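Local structure of petrobactin-binding protein YclQ (Bacillus subtilis subsp. subtilis str. 168, 3GFV) at residues A[38-43]-A[78-83]; A[44-49]-A[66-71]; A[99-104]-A[118-123]. The protein binds iron-free and ferric petrobactin and the precursor 3,4-dihydroxybenzoic acid, and serves as the solute-binding component of the YclNOPQ transporter that takes up ferric-petrobactin. All coordinates share one frame; numbering follows the deposited sequence.

All three contacts lie in the N-terminal half of the chain, around one parallel sheet with strand order 78-79, 57-60, 37-39, 98-101, 118-120. Contact 1 spans from the central strand 37-39 to the loop beyond edge strand 78-79, and contact 3 pairs 98-101 with the other edge strand, 118-120; their centres are about 10 Å apart. Contact 2 packs helix 42-50, shared with contact 1, on residues 66-71, its centre about 11 Å from contact 1's and 15 Å from contact 3's. Its segments fall between those of contact 1 in sequence; contact 3 follows both. Asp41 hydrogen-bonds Ser102, tying contacts 1 and 3; together the three join sheet, first helix and connecting loops of this alpha/beta lobe.

Contact 1: A[38-43]-A[78-83]; sequences VVFDFG and ADVGSL
Asp79 OD1 accepts two backbone N-H groups, those of Gly81 and Lys62, and so fixes the turn from which Val80 reaches Phe40. The bond from Gly81 N to Asp79 OD1 is 3.1 Å long with an N-H...O angle of 162°, arrives from above the carboxylate plane and closes an Asx turn. Gly81 has a positive phi of 110°, a conformation in which a beta carbon would collide with the carbonyl O of Val80.

No hydrogen bond links residues 38-43 to 78-83; side chains do the joining. Val80 CG1 stands anti to the carbonyl carbon (chi1 -72°), which puts CG2 between that carbon and the backbone N; CG2 presses on the far end of the Phe40 ring, 3.5 Å from Phe40 CZ. Val38 CG1 comes to the same methyl, Val80 CG2, at 4.1 Å. Further round the ring, Ser82 O lies at the edge, near the ring plane, 3.7 Å from Phe40 CE2. Ser82 OG turns to Glu85 N.

Leu83 packs against the carbonyl O of Phe40 and the ring of Phe42. Its CD2 comes within 3.2 Å of Phe40 O, and the same methyl stands over one face of the Phe42 ring, offset toward the rim. Leu83 CD1 makes the nearest approach to that ring, 3.8 Å from Phe42 CE2. Phe40 is also packed against Phe112 and Val91, and Val91 reaches Val80 as well, so helices 88-93 and 109-115 help to bury this apolar cluster.

Asp41 sits at the N-cap of helix 42-50. A strand that ends in a short loop and runs into a capped helix, with the loop that follows edge strand 78-79, two strands away, packed against it, is characteristic of the C-terminal edge of a parallel alpha/beta sheet, here of the periplasmic binding protein fold.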
loop_
_atom_site.group_PDB
_atom_site.type_symbol
_atom_site.label_atom_id
_atom_site.label_comp_id
_atom_site.label_asym_id
_atom_site.label_seq_id
_atom_site.Cartn_x
_atom_site.Cartn_y
_atom_site.Cartn_z
ATOM N N VAL A 38 8.767 -5.316 15.894
ATOM C CA VAL A 38 7.355 -4.976 15.935
ATOM C C VAL A 38 7.070 -4.132 14.700
ATOM O O VAL A 38 7.770 -3.159 14.439
ATOM C CB VAL A 38 7.007 -4.184 17.236
ATOM C CG1 VAL A 38 5.589 -3.605 17.163
ATOM C CG2 VAL A 38 7.143 -5.086 18.430
ATOM N N VAL A 39 6.055 -4.517 13.929
ATOM C CA VAL A 39 5.851 -3.922 12.615
ATOM C C VAL A 39 4.446 -3.339 12.507
ATOM O O VAL A 39 3.459 -4.073 12.596
ATOM C CB VAL A 39 6.029 -4.998 11.523
ATOM C CG1 VAL A 39 5.836 -4.402 10.145
ATOM C CG2 VAL A 39 7.411 -5.662 11.654
ATOM N N PHE A 40 4.373 -2.020 12.332
ATOM C CA PHE A 40 3.106 -1.315 12.160
ATOM C C PHE A 40 2.843 -0.924 10.713
ATOM O O PHE A 40 1.874 -0.237 10.428
ATOM C CB PHE A 40 3.048 -0.068 13.050
ATOM C CG PHE A 40 2.596 -0.364 14.445
ATOM C CD1 PHE A 40 3.499 -0.765 15.407
ATOM C CD2 PHE A 40 1.246 -0.264 14.782
ATOM C CE1 PHE A 40 3.070 -1.062 16.704
ATOM C CE2 PHE A 40 0.820 -0.558 16.065
ATOM C CZ PHE A 40 1.743 -0.960 17.024
ATOM N N ASP A 41 3.703 -1.356 9.801
ATOM C CA ASP A 41 3.478 -1.067 8.392
ATOM C C ASP A 41 3.324 -2.395 7.654
ATOM O O ASP A 41 4.264 -3.176 7.605
ATOM C CB ASP A 41 4.663 -0.285 7.790
ATOM C CG ASP A 41 4.481 -0.045 6.309
ATOM O OD1 ASP A 41 3.498 0.666 5.959
ATOM O OD2 ASP A 41 5.273 -0.593 5.505
ATOM N N PHE A 42 2.157 -2.644 7.064
ATOM C CA PHE A 42 1.919 -3.966 6.463
ATOM C C PHE A 42 2.762 -4.230 5.217
ATOM O O PHE A 42 3.106 -5.385 4.933
ATOM C CB PHE A 42 0.438 -4.195 6.178
ATOM C CG PHE A 42 -0.396 -4.390 7.425
ATOM C CD1 PHE A 42 0.129 -5.028 8.536
ATOM C CD2 PHE A 42 -1.717 -3.959 7.475
ATOM C CE1 PHE A 42 -0.647 -5.210 9.689
ATOM C CE2 PHE A 42 -2.502 -4.160 8.612
ATOM C CZ PHE A 42 -1.957 -4.788 9.721
ATOM N N GLY A 43 3.100 -3.175 4.480
ATOM C CA GLY A 43 3.993 -3.345 3.336
ATOM C C GLY A 43 5.323 -3.913 3.806
ATOM O O GLY A 43 5.872 -4.867 3.228
ATOM N N ALA A 78 2.569 -11.456 18.506
ATOM C CA ALA A 78 1.777 -10.680 19.459
ATOM C C ALA A 78 0.903 -9.665 18.743
ATOM O O ALA A 78 1.333 -9.040 17.772
ATOM C CB ALA A 78 2.687 -9.980 20.479
ATOM N N ASP A 79 -0.329 -9.507 19.223
ATOM C CA ASP A 79 -1.238 -8.485 18.698
ATOM C C ASP A 79 -0.959 -7.162 19.421
ATOM O O ASP A 79 -1.169 -7.054 20.637
ATOM C CB ASP A 79 -2.686 -8.914 18.947
ATOM C CG ASP A 79 -3.700 -7.975 18.308
ATOM O OD1 ASP A 79 -3.293 -6.977 17.685
ATOM O OD2 ASP A 79 -4.910 -8.237 18.442
ATOM N N VAL A 80 -0.475 -6.159 18.691
ATOM C CA VAL A 80 -0.149 -4.879 19.322
ATOM C C VAL A 80 -1.176 -3.788 18.982
ATOM O O VAL A 80 -0.863 -2.600 19.010
ATOM C CB VAL A 80 1.316 -4.419 18.990
ATOM C CG1 VAL A 80 2.338 -5.286 19.720
ATOM C CG2 VAL A 80 1.578 -4.438 17.484
ATOM N N GLY A 81 -2.397 -4.208 18.643
ATOM C CA GLY A 81 -3.536 -3.299 18.533
ATOM C C GLY A 81 -4.039 -3.046 17.121
ATOM O O GLY A 81 -4.366 -3.975 16.369
ATOM N N SER A 82 -4.138 -1.772 16.766
ATOM C CA SER A 82 -4.568 -1.403 15.423
ATOM C C SER A 82 -3.614 -0.382 14.842
ATOM O O SER A 82 -2.751 0.159 15.547
ATOM C CB SER A 82 -5.992 -0.838 15.450
ATOM O OG SER A 82 -5.991 0.478 15.945
ATOM N N LEU A 83 -3.777 -0.117 13.548
ATOM C CA LEU A 83 -2.847 0.750 12.847
ATOM C C LEU A 83 -2.929 2.153 13.423
ATOM O O LEU A 83 -1.919 2.847 13.501
ATOM C CB LEU A 83 -3.164 0.779 11.355
ATOM C CG LEU A 83 -2.830 -0.529 10.635
ATOM C CD1 LEU A 83 -3.418 -0.495 9.235
ATOM C CD2 LEU A 83 -1.328 -0.688 10.567
#

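Contact 2: A[44-49]-A[66-71]; sequences SLDTLD and PKYLSK
Tyr68 and Asp46 supply the main polar link between residues 44-49 and 66-71. Tyr68 OH donates to Asp46 OD1 over a short 2.5 Å, using the anti lone pair of that oxygen, with the carboxylate and ring planes 58° apart. Asp46 CG lies between the backbone N and the carbonyl carbon (chi1 81°), near the plane of the tyrosine ring at its edge. The buried carboxylate has further partners: Ser283 OG also bonds OD1, and Glu282 N bonds OD2. Such a set of bonds would be expected to stabilise its negative charge. Tyr68 OH is in turn bonded to Ser277 OG.

The second polar link is a salt bridge, made tip to tip. Lys71 NZ meets Asp49 OD1 at 3.0 Å on the syn side, 17° out of the carboxylate plane. A bend at chi3 brings Lys71 CE round, and CE too comes near Asp49 OD1. Asp54 and Glu282 bring like charges close to Asp49, which probably strengthens the pull on the lysine.

Apolar contacts accompany the two polar links. Leu69 CD2 touches Asp46 CB at 4.1 Å and Leu45 CD2 at 4.4 Å, while Asp46 CB also lies 3.4 Å from Tyr68 CE1. Within its own turn, Leu69 CG stands 3.6 Å above the centre of the Tyr68 ring, backing it from one face. Ser70 OG bonds Lys67 O, which takes Ser70 N as well, tightening the 3-10 turn that presents Tyr68 and Lys71.

Helix 42-50 is thus held on one flank by the 3-10 segment within the long connection between strands 57-60 and 78-79, while Ser44, Thr47 and Leu48 pack against Ile139 of helix 128-142, and Tyr68 reaches on to helices 271-276 and 281-296.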
loop_
_atom_site.group_PDB
_atom_site.type_symbol
_atom_site.label_atom_id
_atom_site.label_comp_id
_atom_site.label_asym_id
_atom_site.label_seq_id
_atom_site.Cartn_x
_atom_site.Cartn_y
_atom_site.Cartn_z
ATOM N N SER A 44 5.849 -3.321 4.869
ATOM C CA SER A 44 7.135 -3.745 5.406
ATOM C C SER A 44 7.015 -5.165 5.920
ATOM O O SER A 44 7.935 -5.976 5.783
ATOM C CB SER A 44 7.571 -2.823 6.546
ATOM O OG SER A 44 7.823 -1.512 6.079
ATOM N N LEU A 45 5.884 -5.466 6.552
ATOM C CA LEU A 45 5.643 -6.831 7.001
ATOM C C LEU A 45 5.708 -7.844 5.853
ATOM O O LEU A 45 6.268 -8.932 6.000
ATOM C CB LEU A 45 4.296 -6.929 7.749
ATOM C CG LEU A 45 3.972 -8.303 8.354
ATOM C CD1 LEU A 45 5.053 -8.777 9.364
ATOM C CD2 LEU A 45 2.582 -8.241 9.019
ATOM N N ASP A 46 5.142 -7.487 4.702
ATOM C CA ASP A 46 5.096 -8.433 3.599
ATOM C C ASP A 46 6.447 -8.557 2.897
ATOM O O ASP A 46 6.759 -9.611 2.335
ATOM C CB ASP A 46 3.871 -8.219 2.656
ATOM C CG ASP A 46 4.046 -7.101 1.618
ATOM O OD1 ASP A 46 3.057 -6.354 1.409
ATOM O OD2 ASP A 46 5.120 -6.989 0.969
ATOM N N THR A 47 7.264 -7.508 2.985
ATOM C CA THR A 47 8.648 -7.625 2.528
ATOM C C THR A 47 9.398 -8.597 3.441
ATOM O O THR A 47 10.069 -9.494 2.958
ATOM C CB THR A 47 9.359 -6.260 2.441
ATOM O OG1 THR A 47 8.749 -5.471 1.402
ATOM C CG2 THR A 47 10.874 -6.424 2.124
ATOM N N LEU A 48 9.257 -8.446 4.755
ATOM C CA LEU A 48 9.878 -9.400 5.665
ATOM C C LEU A 48 9.435 -10.830 5.331
ATOM O O LEU A 48 10.250 -11.757 5.308
ATOM C CB LEU A 48 9.537 -9.033 7.112
ATOM C CG LEU A 48 10.156 -7.741 7.633
ATOM C CD1 LEU A 48 9.568 -7.387 9.007
ATOM C CD2 LEU A 48 11.681 -7.855 7.716
ATOM N N ASP A 49 8.146 -11.009 5.044
ATOM C CA ASP A 49 7.623 -12.332 4.725
ATOM C C ASP A 49 8.246 -12.890 3.445
ATOM O O ASP A 49 8.635 -14.055 3.400
ATOM C CB ASP A 49 6.100 -12.314 4.576
ATOM C CG ASP A 49 5.531 -13.695 4.293
ATOM O OD1 ASP A 49 5.505 -14.528 5.226
ATOM O OD2 ASP A 49 5.121 -13.954 3.133
ATOM N N PRO A 66 -5.244 -7.777 5.822
ATOM C CA PRO A 66 -5.544 -8.188 4.449
ATOM C C PRO A 66 -5.400 -9.703 4.331
ATOM O O PRO A 66 -4.580 -10.297 5.049
ATOM C CB PRO A 66 -4.455 -7.489 3.632
ATOM C CG PRO A 66 -4.020 -6.342 4.474
ATOM C CD PRO A 66 -4.128 -6.821 5.892
ATOM N N LYS A 67 -6.156 -10.309 3.420
ATOM C CA LYS A 67 -6.213 -11.757 3.315
ATOM C C LYS A 67 -4.835 -12.377 3.125
ATOM O O LYS A 67 -4.544 -13.413 3.712
ATOM C CB LYS A 67 -7.138 -12.200 2.180
ATOM C CG LYS A 67 -7.340 -13.715 2.151
ATOM C CD LYS A 67 -8.034 -14.196 0.884
ATOM C CE LYS A 67 -7.860 -15.705 0.719
ATOM N NZ LYS A 67 -8.601 -16.246 -0.457
ATOM N N TYR A 68 -4.009 -11.749 2.294
ATOM C CA TYR A 68 -2.694 -12.302 1.992
ATOM C C TYR A 68 -1.814 -12.371 3.235
ATOM O O TYR A 68 -0.838 -13.114 3.239
ATOM C CB TYR A 68 -1.992 -11.558 0.829
ATOM C CG TYR A 68 -1.292 -10.251 1.172
ATOM C CD1 TYR A 68 0.091 -10.156 1.162
ATOM C CD2 TYR A 68 -2.020 -9.107 1.478
ATOM C CE1 TYR A 68 0.738 -8.958 1.455
ATOM C CE2 TYR A 68 -1.388 -7.911 1.779
ATOM C CZ TYR A 68 -0.007 -7.842 1.764
ATOM O OH TYR A 68 0.616 -6.660 2.073
ATOM N N LEU A 69 -2.175 -11.628 4.284
ATOM C CA LEU A 69 -1.399 -11.631 5.538
ATOM C C LEU A 69 -2.056 -12.417 6.670
ATOM O O LEU A 69 -1.641 -12.312 7.827
ATOM C CB LEU A 69 -1.133 -10.191 6.000
ATOM C CG LEU A 69 -0.199 -9.403 5.074
ATOM C CD1 LEU A 69 -0.177 -7.916 5.374
ATOM C CD2 LEU A 69 1.213 -10.012 5.180
ATOM N N SER A 70 -3.065 -13.217 6.349
ATOM C CA SER A 70 -3.835 -13.926 7.398
ATOM C C SER A 70 -3.005 -14.886 8.253
ATOM O O SER A 70 -3.365 -15.189 9.389
ATOM C CB SER A 70 -5.030 -14.676 6.788
ATOM O OG SER A 70 -4.593 -15.598 5.804
ATOM N N LYS A 71 -1.891 -15.357 7.711
ATOM C CA LYS A 71 -1.007 -16.247 8.462
ATOM C C LYS A 71 -0.580 -15.593 9.783
ATOM O O LYS A 71 -0.309 -16.270 10.768
ATOM C CB LYS A 71 0.226 -16.581 7.622
ATOM C CG LYS A 71 1.257 -15.466 7.636
ATOM C CD LYS A 71 2.162 -15.533 6.424
ATOM C CE LYS A 71 2.931 -16.830 6.386
ATOM N NZ LYS A 71 3.678 -16.948 5.109
#

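Contact 3: A[99-104]-A[118-123]. With PO4 (phosphate ion), chain C.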
loop_
_atom_site.group_PDB
_atom_site.type_symbol
_atom_site.label_atom_id
_atom_site.label_comp_id
_atom_site.label_asym_id
_atom_site.label_seq_id
_atom_site.Cartn_x
_atom_site.Cartn_y
_atom_site.Cartn_z
ATOM N N ILE A 99 11.502 -1.233 15.840
ATOM C CA ILE A 99 10.089 -0.976 15.530
ATOM C C ILE A 99 10.021 -0.306 14.163
ATOM O O ILE A 99 10.803 0.606 13.873
ATOM C CB ILE A 99 9.408 -0.088 16.593
ATOM C CG1 ILE A 99 9.582 -0.707 17.996
ATOM C CG2 ILE A 99 7.921 0.071 16.263
ATOM C CD1 ILE A 99 9.174 0.260 19.145
ATOM N N ILE A 100 9.108 -0.781 13.324
ATOM C CA ILE A 100 8.926 -0.217 11.990
ATOM C C ILE A 100 7.546 0.418 11.930
ATOM O O ILE A 100 6.532 -0.246 12.206
ATOM C CB ILE A 100 9.016 -1.292 10.900
ATOM C CG1 ILE A 100 10.426 -1.897 10.852
ATOM C CG2 ILE A 100 8.548 -0.720 9.524
ATOM C CD1 ILE A 100 10.541 -3.080 9.880
ATOM N N ILE A 101 7.502 1.700 11.588
ATOM C CA ILE A 101 6.216 2.395 11.475
ATOM C C ILE A 101 6.046 3.025 10.102
ATOM O O ILE A 101 6.979 3.063 9.295
ATOM C CB ILE A 101 6.049 3.494 12.562
ATOM C CG1 ILE A 101 7.121 4.592 12.396
ATOM C CG2 ILE A 101 6.123 2.874 13.939
ATOM C CD1 ILE A 101 6.937 5.815 13.295
ATOM N N SER A 102 4.849 3.521 9.820
ATOM C CA SER A 102 4.673 4.316 8.621
ATOM C C SER A 102 3.669 5.431 8.868
ATOM O O SER A 102 3.542 5.911 9.983
ATOM C CB SER A 102 4.328 3.458 7.391
ATOM O OG SER A 102 3.180 2.669 7.621
ATOM N N ALA A 103 3.012 5.880 7.813
ATOM C CA ALA A 103 2.318 7.155 7.891
ATOM C C ALA A 103 1.283 7.240 9.027
ATOM O O ALA A 103 1.161 8.274 9.681
ATOM C CB ALA A 103 1.680 7.475 6.539
ATOM N N ARG A 104 0.550 6.160 9.263
ATOM C CA ARG A 104 -0.522 6.193 10.252
ATOM C C ARG A 104 -0.027 6.336 11.696
ATOM O O ARG A 104 -0.824 6.662 12.588
ATOM C CB ARG A 104 -1.417 4.961 10.123
ATOM C CG ARG A 104 -2.271 4.953 8.841
ATOM C CD ARG A 104 -3.096 3.681 8.759
ATOM N NE ARG A 104 -4.125 3.758 7.728
ATOM C CZ ARG A 104 -4.088 3.115 6.562
ATOM N NH1 ARG A 104 -3.063 2.332 6.248
ATOM N NH2 ARG A 104 -5.088 3.258 5.704
ATOM N N THR A 118 13.469 2.967 16.175
ATOM C CA THR A 118 12.284 2.995 15.346
ATOM C C THR A 118 12.637 3.626 14.023
ATOM O O THR A 118 13.331 4.643 13.976
ATOM C CB THR A 118 11.179 3.824 16.025
ATOM O OG1 THR A 118 10.856 3.204 17.270
ATOM C CG2 THR A 118 9.924 3.890 15.147
ATOM N N ILE A 119 12.168 3.008 12.949
ATOM C CA ILE A 119 12.379 3.559 11.628
ATOM C C ILE A 119 11.035 3.686 10.935
ATOM O O ILE A 119 10.138 2.874 11.136
ATOM C CB ILE A 119 13.354 2.692 10.792
ATOM C CG1 ILE A 119 12.766 1.285 10.554
ATOM C CG2 ILE A 119 14.743 2.644 11.493
ATOM C CD1 ILE A 119 13.605 0.381 9.645
ATOM N N TYR A 120 10.923 4.724 10.121
ATOM C CA TYR A 120 9.744 4.957 9.285
ATOM C C TYR A 120 9.967 4.424 7.878
ATOM O O TYR A 120 10.940 4.821 7.210
ATOM C CB TYR A 120 9.497 6.455 9.256
ATOM C CG TYR A 120 8.331 6.887 8.412
ATOM C CD1 TYR A 120 7.129 7.237 9.009
ATOM C CD2 TYR A 120 8.445 6.991 7.035
ATOM C CE1 TYR A 120 6.044 7.667 8.241
ATOM C CE2 TYR A 120 7.356 7.417 6.251
ATOM C CZ TYR A 120 6.164 7.750 6.876
ATOM O OH TYR A 120 5.074 8.169 6.138
ATOM N N LEU A 121 9.101 3.516 7.426
ATOM C CA LEU A 121 9.220 2.968 6.063
ATOM C C LEU A 121 7.913 3.116 5.263
ATOM O O LEU A 121 7.411 2.147 4.684
ATOM C CB LEU A 121 9.591 1.485 6.076
ATOM C CG LEU A 121 10.951 1.145 6.699
ATOM C CD1 LEU A 121 11.229 -0.363 6.616
ATOM C CD2 LEU A 121 12.091 1.947 6.044
ATOM N N GLY A 122 7.356 4.308 5.209
ATOM C CA GLY A 122 6.206 4.499 4.324
ATOM C C GLY A 122 6.590 5.042 2.967
ATOM O O GLY A 122 7.504 5.849 2.861
ATOM N N VAL A 123 5.862 4.642 1.926
ATOM C CA VAL A 123 6.122 5.191 0.601
ATOM C C VAL A 123 5.766 6.673 0.557
ATOM O O VAL A 123 4.829 7.131 1.228
ATOM C CB VAL A 123 5.378 4.426 -0.528
ATOM C CG1 VAL A 123 5.950 3.007 -0.691
ATOM C CG2 VAL A 123 3.864 4.402 -0.269
HETATM P P PO4 C . -6.318 6.843 6.879
HETATM O O1 PO4 C . -5.377 6.624 5.717
HETATM O O2 PO4 C . -6.917 5.521 7.299
HETATM O O3 PO4 C . -5.554 7.456 8.034
HETATM O O4 PO4 C . -7.423 7.778 6.447
#
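Tyr120 sets its ring against residues 102-103, where strand 98-101 gives way to loop. From CB, CG leaves anti to the backbone N (chi1 179°). CD1 then passes Ile101 CG1 at 4.3 Å, and Ser102 CA sits over the ring face, 4.1 Å from its centroid, in a CH-pi contact. Next along, Tyr120 CE1 lies 3.3 Å from Ser102 C, CZ comes near Ala103 N, and OH ends 3.4 Å from Ala103 CA.

Behind the ring the strands pair in parallel. Ile119 N bonds Ile99 O, Ile101 N bonds Ile119 O, and Leu121 N bonds Ile101 O, each at 2.9 Å. On one face Ile100 and Ile119 lie side by side, CG1 to CG1 at 4.0 Å.

Beyond the strand, Arg104 NE and NH2 make weak hydrogen bonds to O2 of a phosphate ion, likely picked up from the crystallisation medium; Lys84 NZ binds it too, and the arginine also makes a cation-pi contact with Tyr275.

The pair forms the beta-alpha-beta unit with helix 109-115, whose Phe112 packs on Ile99, Ile101 and Thr118; on the other face Ile119 meets Ile142 of helix 128-142, and Leu121, just past the strand, touches Ile139 of the same helix.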